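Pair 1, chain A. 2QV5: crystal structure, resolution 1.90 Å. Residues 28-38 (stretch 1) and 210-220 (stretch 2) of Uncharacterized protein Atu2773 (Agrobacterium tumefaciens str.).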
# COMPACT_ATOMS: atom_id res chain seq x y z
N ARG A 28 -15.19 7.36 17.36
CA ARG A 28 -14.06 7.01 18.20
C ARG A 28 -13.99 5.50 18.40
O ARG A 28 -15.02 4.82 18.45
CB ARG A 28 -14.16 7.72 19.55
CG ARG A 28 -13.99 9.23 19.48
CD ARG A 28 -13.81 9.85 20.88
NE ARG A 28 -12.71 9.23 21.62
CZ ARG A 28 -11.43 9.61 21.54
NH1 ARG A 28 -11.07 10.61 20.75
NH2 ARG A 28 -10.51 8.97 22.26
N GLY A 29 -12.78 4.98 18.50
CA GLY A 29 -12.55 3.56 18.78
C GLY A 29 -11.32 3.03 18.08
O GLY A 29 -10.71 3.74 17.28
N THR A 30 -10.97 1.78 18.36
CA THR A 30 -9.81 1.12 17.75
C THR A 30 -10.02 0.97 16.24
O THR A 30 -11.09 0.55 15.80
CB THR A 30 -9.60 -0.29 18.39
OG1 THR A 30 -9.35 -0.17 19.80
CG2 THR A 30 -8.46 -1.04 17.73
N ARG A 31 -9.03 1.34 15.44
CA ARG A 31 -9.15 1.20 13.99
C ARG A 31 -7.99 0.41 13.43
O ARG A 31 -6.88 0.49 13.96
CB ARG A 31 -9.20 2.57 13.30
CG ARG A 31 -10.41 3.42 13.61
CD ARG A 31 -10.30 4.76 12.90
NE ARG A 31 -9.19 5.57 13.41
CZ ARG A 31 -8.71 6.66 12.82
NH1 ARG A 31 -9.24 7.09 11.69
NH2 ARG A 31 -7.69 7.32 13.34
N VAL A 32 -8.24 -0.35 12.37
CA VAL A 32 -7.19 -1.16 11.74
C VAL A 32 -7.30 -0.98 10.23
O VAL A 32 -8.41 -1.02 9.70
CB VAL A 32 -7.38 -2.68 12.11
CG1 VAL A 32 -6.65 -3.60 11.14
CG2 VAL A 32 -6.89 -2.97 13.55
N ALA A 33 -6.18 -0.77 9.54
CA ALA A 33 -6.15 -0.90 8.07
C ALA A 33 -5.35 -2.14 7.74
O ALA A 33 -4.39 -2.47 8.43
CB ALA A 33 -5.53 0.33 7.39
N ILE A 34 -5.77 -2.86 6.70
CA ILE A 34 -5.03 -4.03 6.22
C ILE A 34 -4.88 -3.86 4.72
O ILE A 34 -5.88 -3.63 4.04
CB ILE A 34 -5.74 -5.39 6.52
CG1 ILE A 34 -5.77 -5.69 8.02
CG2 ILE A 34 -5.04 -6.55 5.77
CD1 ILE A 34 -6.91 -6.60 8.45
N VAL A 35 -3.65 -3.93 4.24
CA VAL A 35 -3.37 -3.91 2.82
C VAL A 35 -3.01 -5.32 2.33
O VAL A 35 -2.10 -5.97 2.85
CB VAL A 35 -2.22 -2.93 2.48
CG1 VAL A 35 -2.04 -2.79 0.97
CG2 VAL A 35 -2.48 -1.58 3.11
N VAL A 36 -3.74 -5.78 1.32
CA VAL A 36 -3.36 -7.00 0.63
C VAL A 36 -2.82 -6.56 -0.73
O VAL A 36 -3.56 -6.02 -1.56
CB VAL A 36 -4.52 -8.02 0.50
CG1 VAL A 36 -4.06 -9.25 -0.30
CG2 VAL A 36 -5.01 -8.45 1.88
N GLY A 37 -1.53 -6.78 -0.93
CA GLY A 37 -0.87 -6.31 -2.14
C GLY A 37 -0.62 -7.40 -3.16
O GLY A 37 -0.99 -8.56 -2.97
N GLY A 38 0.01 -7.02 -4.27
CA GLY A 38 0.33 -7.98 -5.32
C GLY A 38 -0.75 -8.18 -6.37
O GLY A 38 -0.60 -9.05 -7.23
N ASN A 210 -2.37 1.55 20.60
CA ASN A 210 -2.06 2.81 19.92
C ASN A 210 -3.30 3.58 19.44
O ASN A 210 -3.21 4.78 19.13
CB ASN A 210 -1.09 2.56 18.75
CG ASN A 210 0.30 2.13 19.21
OD1 ASN A 210 0.60 2.11 20.40
ND2 ASN A 210 1.17 1.80 18.26
N GLY A 211 -4.46 2.92 19.41
CA GLY A 211 -5.65 3.51 18.83
C GLY A 211 -5.83 3.08 17.38
O GLY A 211 -6.96 2.89 16.93
N GLN A 212 -4.72 2.89 16.66
CA GLN A 212 -4.74 2.46 15.26
C GLN A 212 -3.49 1.65 14.89
O GLN A 212 -2.45 1.79 15.54
CB GLN A 212 -4.88 3.67 14.31
CG GLN A 212 -3.71 4.68 14.38
CD GLN A 212 -3.92 5.93 13.53
OE1 GLN A 212 -4.89 6.67 13.72
NE2 GLN A 212 -3.00 6.18 12.60
N ALA A 213 -3.62 0.82 13.87
CA ALA A 213 -2.49 0.10 13.28
C ALA A 213 -2.75 -0.36 11.85
O ALA A 213 -3.90 -0.52 11.44
CB ALA A 213 -2.10 -1.10 14.15
N ILE A 214 -1.67 -0.60 11.11
CA ILE A 214 -1.71 -1.03 9.71
C ILE A 214 -0.98 -2.36 9.58
O ILE A 214 0.16 -2.50 10.02
CB ILE A 214 -1.03 0.01 8.77
CG1 ILE A 214 -1.75 1.36 8.82
CG2 ILE A 214 -0.97 -0.54 7.32
CD1 ILE A 214 -0.96 2.53 8.20
N GLY A 215 -1.66 -3.35 8.99
CA GLY A 215 -1.04 -4.62 8.63
C GLY A 215 -0.92 -4.73 7.12
O GLY A 215 -1.74 -4.19 6.38
N VAL A 216 0.13 -5.40 6.66
CA VAL A 216 0.31 -5.63 5.22
C VAL A 216 0.44 -7.13 4.93
O VAL A 216 0.95 -7.89 5.76
CB VAL A 216 1.52 -4.84 4.63
CG1 VAL A 216 1.24 -3.34 4.61
CG2 VAL A 216 2.81 -5.12 5.39
N ALA A 217 -0.07 -7.54 3.78
CA ALA A 217 0.04 -8.91 3.29
C ALA A 217 0.08 -8.90 1.76
O ALA A 217 -0.16 -7.87 1.13
CB ALA A 217 -1.11 -9.73 3.79
N SER A 218 0.43 -10.05 1.18
CA SER A 218 0.37 -10.27 -0.26
C SER A 218 -0.83 -11.14 -0.54
O SER A 218 -1.39 -11.74 0.39
CB SER A 218 1.64 -10.97 -0.74
OG SER A 218 2.74 -10.10 -0.62
N ALA A 219 -1.24 -11.22 -1.81
CA ALA A 219 -2.42 -11.99 -2.21
C ALA A 219 -2.16 -13.50 -2.38
O ALA A 219 -2.46 -14.08 -3.43
CB ALA A 219 -3.06 -11.39 -3.48
N PHE A 220 -1.58 -14.11 -1.35
CA PHE A 220 -1.44 -15.57 -1.28
C PHE A 220 -2.79 -16.11 -0.84
O PHE A 220 -3.53 -15.41 -0.13
CB PHE A 220 -0.38 -15.96 -0.24
CG PHE A 220 1.02 -15.60 -0.63
CD1 PHE A 220 1.63 -16.20 -1.74
CD2 PHE A 220 1.76 -14.70 0.13
CE1 PHE A 220 2.94 -15.88 -2.09
CE2 PHE A 220 3.06 -14.37 -0.21
CZ PHE A 220 3.66 -14.96 -1.32
O HOH W 1 -8.39 4.96 16.16

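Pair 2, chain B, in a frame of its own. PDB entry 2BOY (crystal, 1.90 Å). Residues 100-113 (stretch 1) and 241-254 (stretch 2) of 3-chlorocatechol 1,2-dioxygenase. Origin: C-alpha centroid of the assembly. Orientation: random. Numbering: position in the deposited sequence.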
# COMPACT_ATOMS: atom_id res chain seq x y z
N GLY B 100 -1.00 -37.81 6.19
CA GLY B 100 0.37 -37.34 6.04
C GLY B 100 1.39 -38.27 6.67
O GLY B 100 1.04 -39.21 7.37
N ASP B 101 2.66 -38.03 6.38
CA ASP B 101 3.77 -38.82 6.88
C ASP B 101 4.08 -38.37 8.32
O ASP B 101 4.16 -37.17 8.56
CB ASP B 101 5.00 -38.57 6.00
CG ASP B 101 4.78 -38.98 4.53
OD1 ASP B 101 4.12 -40.00 4.30
OD2 ASP B 101 5.22 -38.32 3.57
N THR B 102 4.24 -39.33 9.23
CA THR B 102 4.59 -39.04 10.63
C THR B 102 5.98 -38.48 10.71
O THR B 102 6.90 -38.96 10.03
CB THR B 102 4.51 -40.33 11.48
OG1 THR B 102 3.13 -40.72 11.60
CG2 THR B 102 4.91 -40.04 12.93
N LEU B 103 6.14 -37.43 11.52
CA LEU B 103 7.43 -36.80 11.70
C LEU B 103 7.75 -36.82 13.19
O LEU B 103 6.92 -36.35 14.00
CB LEU B 103 7.40 -35.33 11.22
CG LEU B 103 8.71 -34.57 11.49
CD1 LEU B 103 9.90 -35.19 10.72
CD2 LEU B 103 8.57 -33.05 11.17
N ILE B 104 8.94 -37.31 13.53
CA ILE B 104 9.42 -37.23 14.93
C ILE B 104 10.51 -36.19 14.95
O ILE B 104 11.55 -36.33 14.26
CB ILE B 104 9.91 -38.59 15.47
CG1 ILE B 104 8.83 -39.68 15.28
CG2 ILE B 104 10.38 -38.45 16.91
CD1 ILE B 104 7.47 -39.38 15.94
N PHE B 105 10.27 -35.14 15.73
CA PHE B 105 11.19 -33.99 15.77
C PHE B 105 11.91 -33.97 17.12
O PHE B 105 11.25 -33.94 18.16
CB PHE B 105 10.42 -32.68 15.49
CG PHE B 105 11.30 -31.45 15.49
CD1 PHE B 105 11.83 -30.96 16.68
CD2 PHE B 105 11.59 -30.79 14.29
CE1 PHE B 105 12.66 -29.81 16.71
CE2 PHE B 105 12.39 -29.61 14.29
CZ PHE B 105 12.96 -29.15 15.52
N ARG B 106 13.23 -34.10 17.10
CA ARG B 106 14.02 -34.10 18.34
C ARG B 106 14.68 -32.74 18.45
O ARG B 106 15.57 -32.39 17.63
CB ARG B 106 15.09 -35.22 18.28
CG ARG B 106 14.47 -36.62 18.16
CD ARG B 106 15.50 -37.77 18.02
NE ARG B 106 14.83 -39.06 17.69
CZ ARG B 106 14.06 -39.70 18.54
NH1 ARG B 106 13.90 -39.17 19.74
NH2 ARG B 106 13.48 -40.87 18.22
N GLY B 107 14.25 -31.95 19.44
CA GLY B 107 14.75 -30.61 19.64
C GLY B 107 15.71 -30.50 20.81
O GLY B 107 15.66 -31.29 21.77
N GLU B 108 16.60 -29.52 20.73
CA GLU B 108 17.46 -29.18 21.85
C GLU B 108 17.57 -27.65 21.81
O GLU B 108 17.64 -27.04 20.71
CB GLU B 108 18.86 -29.83 21.71
CG GLU B 108 19.78 -29.60 22.95
CD GLU B 108 21.22 -30.07 22.76
OE1 GLU B 108 21.72 -30.05 21.61
OE2 GLU B 108 21.86 -30.41 23.79
N VAL B 109 17.61 -27.05 22.99
CA VAL B 109 17.84 -25.61 23.12
C VAL B 109 19.03 -25.42 24.08
O VAL B 109 18.99 -25.94 25.20
CB VAL B 109 16.62 -24.80 23.64
CG1 VAL B 109 16.95 -23.27 23.58
CG2 VAL B 109 15.28 -25.12 22.85
N VAL B 110 20.05 -24.69 23.61
CA VAL B 110 21.25 -24.42 24.42
C VAL B 110 21.46 -22.91 24.58
O VAL B 110 20.84 -22.14 23.85
CB VAL B 110 22.48 -25.04 23.78
CG1 VAL B 110 22.34 -26.60 23.71
CG2 VAL B 110 22.83 -24.38 22.37
N ASP B 111 22.33 -22.48 25.52
CA ASP B 111 22.68 -21.07 25.60
C ASP B 111 23.93 -20.82 24.74
O ASP B 111 24.44 -21.73 24.08
CB ASP B 111 22.85 -20.63 27.06
CG ASP B 111 23.98 -21.37 27.78
OD1 ASP B 111 24.91 -21.88 27.11
OD2 ASP B 111 24.00 -21.50 29.03
N GLN B 112 24.45 -19.60 24.78
CA GLN B 112 25.58 -19.27 23.93
C GLN B 112 26.89 -19.95 24.32
O GLN B 112 27.78 -20.01 23.49
CB GLN B 112 25.72 -17.75 23.65
CG GLN B 112 25.69 -16.87 24.86
CD GLN B 112 24.87 -15.57 24.66
OE1 GLN B 112 24.99 -14.87 23.64
NE2 GLN B 112 24.07 -15.23 25.66
N GLU B 113 26.97 -20.54 25.53
CA GLU B 113 28.10 -21.45 25.84
C GLU B 113 27.84 -22.88 25.39
O GLU B 113 28.68 -23.77 25.60
CB GLU B 113 28.41 -21.49 27.36
CG GLU B 113 28.27 -20.19 28.11
CD GLU B 113 28.96 -19.05 27.41
OE1 GLU B 113 28.29 -18.02 27.17
OE2 GLU B 113 30.17 -19.17 27.10
N PRO B 241 6.45 -46.54 7.64
CA PRO B 241 7.69 -45.76 7.68
C PRO B 241 7.34 -44.42 8.34
O PRO B 241 6.19 -44.00 8.28
CB PRO B 241 8.05 -45.56 6.20
CG PRO B 241 6.74 -45.59 5.49
CD PRO B 241 5.81 -46.46 6.31
N HIS B 242 8.29 -43.81 9.02
CA HIS B 242 8.10 -42.44 9.44
C HIS B 242 9.42 -41.72 9.23
O HIS B 242 10.41 -42.33 8.76
CB HIS B 242 7.55 -42.34 10.87
CG HIS B 242 8.53 -42.74 11.94
ND1 HIS B 242 8.44 -43.93 12.62
CD2 HIS B 242 9.60 -42.09 12.47
CE1 HIS B 242 9.42 -44.01 13.50
NE2 HIS B 242 10.15 -42.92 13.42
N PHE B 243 9.42 -40.43 9.54
CA PHE B 243 10.59 -39.60 9.33
C PHE B 243 11.01 -39.06 10.65
O PHE B 243 10.15 -38.80 11.51
CB PHE B 243 10.27 -38.49 8.33
CG PHE B 243 9.98 -39.04 6.96
CD1 PHE B 243 11.02 -39.34 6.09
CD2 PHE B 243 8.68 -39.37 6.59
CE1 PHE B 243 10.76 -39.91 4.81
CE2 PHE B 243 8.40 -39.95 5.34
CZ PHE B 243 9.44 -40.22 4.45
N GLU B 244 12.31 -38.88 10.80
CA GLU B 244 12.87 -38.29 12.01
C GLU B 244 13.84 -37.17 11.64
O GLU B 244 14.53 -37.23 10.61
CB GLU B 244 13.54 -39.38 12.82
CG GLU B 244 14.36 -38.91 13.98
CD GLU B 244 15.08 -40.10 14.61
OE1 GLU B 244 16.34 -40.08 14.64
OE2 GLU B 244 14.39 -41.06 15.03
N THR B 245 13.88 -36.15 12.48
CA THR B 245 14.80 -35.03 12.27
C THR B 245 15.22 -34.44 13.62
O THR B 245 14.60 -34.72 14.61
CB THR B 245 14.15 -34.00 11.32
OG1 THR B 245 15.15 -33.07 10.87
CG2 THR B 245 13.11 -33.12 12.05
N SER B 246 16.30 -33.65 13.64
CA SER B 246 16.88 -33.14 14.88
C SER B 246 17.24 -31.72 14.57
O SER B 246 17.64 -31.40 13.44
CB SER B 246 18.18 -33.87 15.24
OG SER B 246 17.90 -35.22 15.56
N TYR B 247 17.10 -30.86 15.56
CA TYR B 247 17.55 -29.47 15.43
C TYR B 247 17.99 -28.94 16.77
O TYR B 247 17.38 -29.24 17.79
CB TYR B 247 16.45 -28.54 14.88
CG TYR B 247 16.99 -27.19 14.44
CD1 TYR B 247 17.67 -27.04 13.22
CD2 TYR B 247 16.82 -26.09 15.26
CE1 TYR B 247 18.20 -25.78 12.83
CE2 TYR B 247 17.31 -24.86 14.91
CZ TYR B 247 18.01 -24.71 13.69
OH TYR B 247 18.49 -23.46 13.35
N LYS B 248 19.02 -28.10 16.74
CA LYS B 248 19.47 -27.45 17.95
C LYS B 248 19.31 -25.95 17.83
O LYS B 248 19.93 -25.33 16.94
CB LYS B 248 20.96 -27.76 18.22
CG LYS B 248 21.54 -27.00 19.42
CD LYS B 248 23.07 -27.26 19.65
CE LYS B 248 23.96 -26.38 18.73
NZ LYS B 248 25.38 -26.91 18.54
N PHE B 249 18.49 -25.39 18.73
CA PHE B 249 18.26 -23.95 18.82
C PHE B 249 19.20 -23.32 19.87
O PHE B 249 19.54 -23.95 20.87
CB PHE B 249 16.84 -23.64 19.30
CG PHE B 249 15.72 -24.25 18.43
CD1 PHE B 249 15.15 -25.46 18.78
CD2 PHE B 249 15.18 -23.52 17.37
CE1 PHE B 249 14.08 -26.01 18.04
CE2 PHE B 249 14.11 -24.07 16.61
CZ PHE B 249 13.56 -25.30 16.99
N THR B 250 19.60 -22.07 19.63
CA THR B 250 20.40 -21.34 20.63
C THR B 250 19.71 -20.05 21.03
O THR B 250 19.23 -19.33 20.17
CB THR B 250 21.79 -21.03 20.11
OG1 THR B 250 22.47 -22.26 19.81
CG2 THR B 250 22.66 -20.39 21.24
N LEU B 251 19.66 -19.78 22.34
CA LEU B 251 19.18 -18.47 22.82
C LEU B 251 20.35 -17.70 23.46
O LEU B 251 21.23 -18.30 24.10
CB LEU B 251 18.07 -18.64 23.86
CG LEU B 251 16.73 -19.36 23.51
CD1 LEU B 251 15.68 -19.23 24.61
CD2 LEU B 251 16.21 -18.76 22.18
N GLY B 252 20.32 -16.37 23.32
CA GLY B 252 21.37 -15.54 23.89
C GLY B 252 20.76 -14.75 25.02
O GLY B 252 19.59 -14.42 24.98
N LYS B 253 21.56 -14.45 26.04
CA LYS B 253 21.06 -13.76 27.23
C LYS B 253 20.63 -12.35 26.92
O LYS B 253 21.16 -11.71 26.02
CB LYS B 253 22.11 -13.74 28.34
CG LYS B 253 22.33 -15.10 28.98
CD LYS B 253 22.53 -14.95 30.49
CE LYS B 253 23.01 -16.24 31.14
NZ LYS B 253 24.02 -15.97 32.22
N VAL B 254 19.65 -11.86 27.67
CA VAL B 254 19.24 -10.44 27.61
C VAL B 254 20.42 -9.53 28.00
O VAL B 254 21.30 -9.95 28.77
CB VAL B 254 18.00 -10.23 28.53
CG1 VAL B 254 17.96 -8.82 29.15
CG2 VAL B 254 16.67 -10.58 27.77
OXT VAL B 254 20.54 -8.39 27.51
O HOH W 2 4.28 -41.99 8.20

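What backbone arrangement do the two pairs share? Each is a pair of neighbouring parallel β-strands, and the N-to-C directions diverge by 26° in pair 1 and 21° in pair 2. Fourteen central residues superpose with an RMSD of 0.6 Å. A:Arg31 falls on B:Ile104 and A:Gln212 on B:Glu244, and the match runs on to A:Gly37 on B:Val110 and A:Ser218 on B:Thr250. In both, hydrogen bonds zigzag between the strands, as parallel pairing requires: alternate residues of one strand use both N and O toward the other. Thus A:Ala33 N donates to A:Ala213 O (3.0 Å) and A:Ala33 O accepts from A:Gly215 N (2.9 Å), while the matching B:Arg106 N donates to B:Thr245 O (2.9 Å) and B:Arg106 O accepts from B:Tyr247 N (3.0 Å).

How is the face carrying A:Val32, A:Ile34 and A:Val36 filled, compared with its match in pair 2? In pair 1 the bulk sits on the first strand, opposite small residues: A:Val32 pairs with A:Ala213, A:Ile34 with A:Gly215 and A:Val36 with A:Ala217. Pair 2 places glycine where pair 1 has A:Ile34, and B:Tyr247 where it has A:Gly215. The ring of B:Phe105 reaches along this face, its CZ lying 3.6 Å from B:Tyr247 CB and 4.2 Å from B:Phe249 CZ. A CB on B:Gly107 would be crowded by B:Phe105 CE1, so the absent side chain leaves space for the ring. A:Val36 and B:Val109 have nearly coincident side-chain centres, yet B:Val109 CG2 meets an aromatic ring at B:Phe249 CD1 (4.1 Å), where pair 1 has A:Ala217.

What happens on the other face? Pair 1 is apolar along its middle, with A:Ala33 CB 4.2 Å from A:Ile214 CG1 and A:Val35 CB 4.1 Å from A:Val216 CG1. The matching positions in pair 2 are polar or charged: B:Arg106, B:Ser246, B:Glu108 and B:Lys248. B:Arg106 forms a salt bridge with B:Glu244, with B:Arg106 NH2 3.3 Å from B:Glu244 OE2 and the hydrogen bond between them weak. The long aliphatic part of B:Lys248 still provides packing, with its CD 3.7 Å from B:Glu108 OE1 and 4.0 Å from B:Val110 CG2. Burial follows the same contrast: A:Ala33 and A:Ile214 are buried, whereas B:Arg106 and B:Ser246 are exposed.

How do the ends differ? At the start of pair 1, a water donates to A:Gly29 O (2.9 Å) and A:Gly211 O (2.6 Å) and accepts from A:Arg31 NE (2.9 Å), tying backbone and side chain together. The position of A:Gly211 is taken in pair 2 by B:Phe243, whose ring edge meets B:Asp101 CB at CE2 (3.7 Å). Toward the far end, A:Gly37 matches B:Val110, which brings a side chain into the contact: its CG2 approaches B:Thr250 OG1 at 3.3 Å.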